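Local coordinates for hypothetical protein SpyM3_0169 (Streptococcus pyogenes, PDB 1PG6) that is of unknown function but belongs to the AIM24 mitochondrial-biogenesis family of the cupin clan and carries bound calcium ions, at residues 174-180 with 210-216. Residues are numbered along the deposited sequence; the frame is centred on the assembly and turned at random.
Sequences GTMTIDN and VVNTFRG
Phe214, buried, and Ile178, partly exposed, meet on the inner, more tightly packed face of this antiparallel pair, Ile178 CD1 lying 4.1 Å from Phe214 CE2 with the two side chains at about a right angle. Asn212 OD1 lies over one face of the Phe214 ring, 3.4 Å above its plane and offset toward the rim, while Trp186 makes an edge-to-face contact with the same ring. Val183 and Ile220 each touch both Phe214 and Ile178, so this side packs against strands 183-187 and 219-223. The three-stranded antiparallel sheet, with 211-215 between 174-179 and 191-195, belongs to an AIM24-family protein of the cupin clan. Met176 and Phe214 form a hydrogen-bonded pair: Phe214 N reaches Met176 O at 2.8 Å (N-H...O 175°), and Met176 N reaches Phe214 O at 3.0 Å. On the opposite, more solvent-accessible face, Thr177 OG1 and Thr213 OG1 are hydrogen-bonded at 2.8 Å, and His195 also bonds to the Thr213 hydroxyl. Thr175 OG1, swung away from its own N (chi1 -176°), gives Phe214 O a second bond at 2.8 Å, tilted 32° from the carbonyl plane. Exposed Arg215 runs alongside Thr175, its CG 3.5 Å from Thr175 OG1.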
loop_
_atom_site.group_PDB
_atom_site.type_symbol
_atom_site.label_atom_id
_atom_site.label_comp_id
_atom_site.label_asym_id
_atom_site.label_seq_id
_atom_site.Cartn_x
_atom_site.Cartn_y
_atom_site.Cartn_z
ATOM N N GLY A 174 6.601 21.342 -11.090
ATOM C CA GLY A 174 5.414 21.484 -11.913
ATOM C C GLY A 174 4.216 20.698 -11.418
ATOM O O GLY A 174 4.147 20.312 -10.251
ATOM N N THR A 175 3.265 20.459 -12.311
ATOM C CA THR A 175 2.062 19.722 -11.951
ATOM C C THR A 175 1.778 18.598 -12.937
ATOM O O THR A 175 2.215 18.633 -14.086
ATOM C CB THR A 175 0.839 20.660 -11.901
ATOM O OG1 THR A 175 -0.312 19.928 -11.460
ATOM C CG2 THR A 175 0.563 21.239 -13.278
HETATM N N MSE A 176 1.034 17.600 -12.479
HETATM C CA MSE A 176 0.692 16.466 -13.320
HETATM C C MSE A 176 -0.540 15.778 -12.751
HETATM O O MSE A 176 -0.659 15.608 -11.539
HETATM C CB MSE A 176 1.866 15.489 -13.371
HETATM C CG MSE A 176 1.690 14.347 -14.347
HETATM SE SE MSE A 176 3.267 13.238 -14.424
HETATM C CE MSE A 176 4.286 14.256 -15.713
ATOM N N THR A 177 -1.455 15.393 -13.631
ATOM C CA THR A 177 -2.683 14.728 -13.216
ATOM C C THR A 177 -2.736 13.329 -13.821
ATOM O O THR A 177 -2.596 13.151 -15.031
ATOM C CB THR A 177 -3.915 15.543 -13.647
ATOM O OG1 THR A 177 -3.892 16.812 -12.977
ATOM C CG2 THR A 177 -5.198 14.807 -13.287
ATOM N N ILE A 178 -2.948 12.342 -12.959
ATOM C CA ILE A 178 -2.981 10.944 -13.372
ATOM C C ILE A 178 -4.181 10.195 -12.803
ATOM O O ILE A 178 -4.599 10.445 -11.676
ATOM C CB ILE A 178 -1.714 10.219 -12.867
ATOM C CG1 ILE A 178 -0.465 11.009 -13.259
ATOM C CG2 ILE A 178 -1.649 8.809 -13.442
ATOM C CD1 ILE A 178 0.774 10.532 -12.562
ATOM N N ASP A 179 -4.726 9.282 -13.605
ATOM C CA ASP A 179 -5.837 8.428 -13.198
ATOM C C ASP A 179 -5.360 7.807 -11.877
ATOM O O ASP A 179 -4.310 7.155 -11.837
ATOM C CB ASP A 179 -6.035 7.359 -14.280
ATOM C CG ASP A 179 -7.091 6.336 -13.933
ATOM O OD1 ASP A 179 -7.549 6.268 -12.776
ATOM O OD2 ASP A 179 -7.450 5.575 -14.854
ATOM N N ASN A 180 -6.104 8.004 -10.793
ATOM C CA ASN A 180 -5.657 7.485 -9.498
ATOM C C ASN A 180 -5.535 5.971 -9.436
ATOM O O ASN A 180 -4.811 5.442 -8.592
ATOM C CB ASN A 180 -6.580 7.966 -8.378
ATOM C CG ASN A 180 -5.963 7.784 -7.003
ATOM O OD1 ASN A 180 -6.550 7.161 -6.116
ATOM N ND2 ASN A 180 -4.767 8.321 -6.824
ATOM N N VAL A 210 -11.798 8.825 -10.507
ATOM C CA VAL A 210 -11.111 9.971 -9.929
ATOM C C VAL A 210 -9.652 10.042 -10.356
ATOM O O VAL A 210 -8.998 9.017 -10.563
ATOM C CB VAL A 210 -11.150 9.951 -8.380
ATOM C CG1 VAL A 210 -12.581 10.112 -7.888
ATOM C CG2 VAL A 210 -10.546 8.654 -7.860
ATOM N N VAL A 211 -9.152 11.262 -10.490
ATOM C CA VAL A 211 -7.765 11.476 -10.868
ATOM C C VAL A 211 -7.036 12.073 -9.673
ATOM O O VAL A 211 -7.663 12.562 -8.730
ATOM C CB VAL A 211 -7.640 12.444 -12.063
ATOM C CG1 VAL A 211 -8.377 11.884 -13.266
ATOM C CG2 VAL A 211 -8.189 13.813 -11.690
ATOM N N ASN A 212 -5.711 12.018 -9.712
ATOM C CA ASN A 212 -4.890 12.568 -8.646
ATOM C C ASN A 212 -4.036 13.658 -9.284
ATOM O O ASN A 212 -3.280 13.394 -10.219
ATOM C CB ASN A 212 -3.987 11.475 -8.054
ATOM C CG ASN A 212 -3.450 11.837 -6.679
ATOM O OD1 ASN A 212 -3.213 13.009 -6.379
ATOM N ND2 ASN A 212 -3.241 10.828 -5.840
ATOM N N THR A 213 -4.182 14.891 -8.806
ATOM C CA THR A 213 -3.393 15.997 -9.334
ATOM C C THR A 213 -2.264 16.301 -8.354
ATOM O O THR A 213 -2.506 16.619 -7.187
ATOM C CB THR A 213 -4.248 17.267 -9.538
ATOM O OG1 THR A 213 -5.214 17.030 -10.570
ATOM C CG2 THR A 213 -3.366 18.444 -9.939
ATOM N N PHE A 214 -1.029 16.185 -8.839
ATOM C CA PHE A 214 0.171 16.422 -8.041
ATOM C C PHE A 214 0.823 17.752 -8.389
ATOM O O PHE A 214 0.835 18.162 -9.548
ATOM C CB PHE A 214 1.195 15.312 -8.293
ATOM C CG PHE A 214 0.674 13.935 -8.023
ATOM C CD1 PHE A 214 0.607 13.446 -6.724
ATOM C CD2 PHE A 214 0.240 13.129 -9.069
ATOM C CE1 PHE A 214 0.113 12.168 -6.467
ATOM C CE2 PHE A 214 -0.255 11.852 -8.823
ATOM C CZ PHE A 214 -0.318 11.369 -7.520
ATOM N N ARG A 215 1.372 18.417 -7.378
ATOM C CA ARG A 215 2.052 19.695 -7.576
ATOM C C ARG A 215 3.248 19.788 -6.633
ATOM O O ARG A 215 3.134 19.467 -5.451
ATOM C CB ARG A 215 1.093 20.857 -7.290
ATOM C CG ARG A 215 -0.214 20.793 -8.057
ATOM C CD ARG A 215 -1.117 21.973 -7.728
ATOM N NE ARG A 215 -2.348 21.940 -8.513
ATOM C CZ ARG A 215 -3.214 22.944 -8.591
ATOM N NH1 ARG A 215 -2.991 24.076 -7.931
ATOM N NH2 ARG A 215 -4.305 22.817 -9.334
ATOM N N GLY A 216 4.394 20.215 -7.156
ATOM C CA GLY A 216 5.574 20.354 -6.318
ATOM C C GLY A 216 6.776 19.523 -6.727
ATOM O O GLY A 216 6.964 19.213 -7.902
HETATM O O HOH W 1 -9.415 6.329 -10.524
#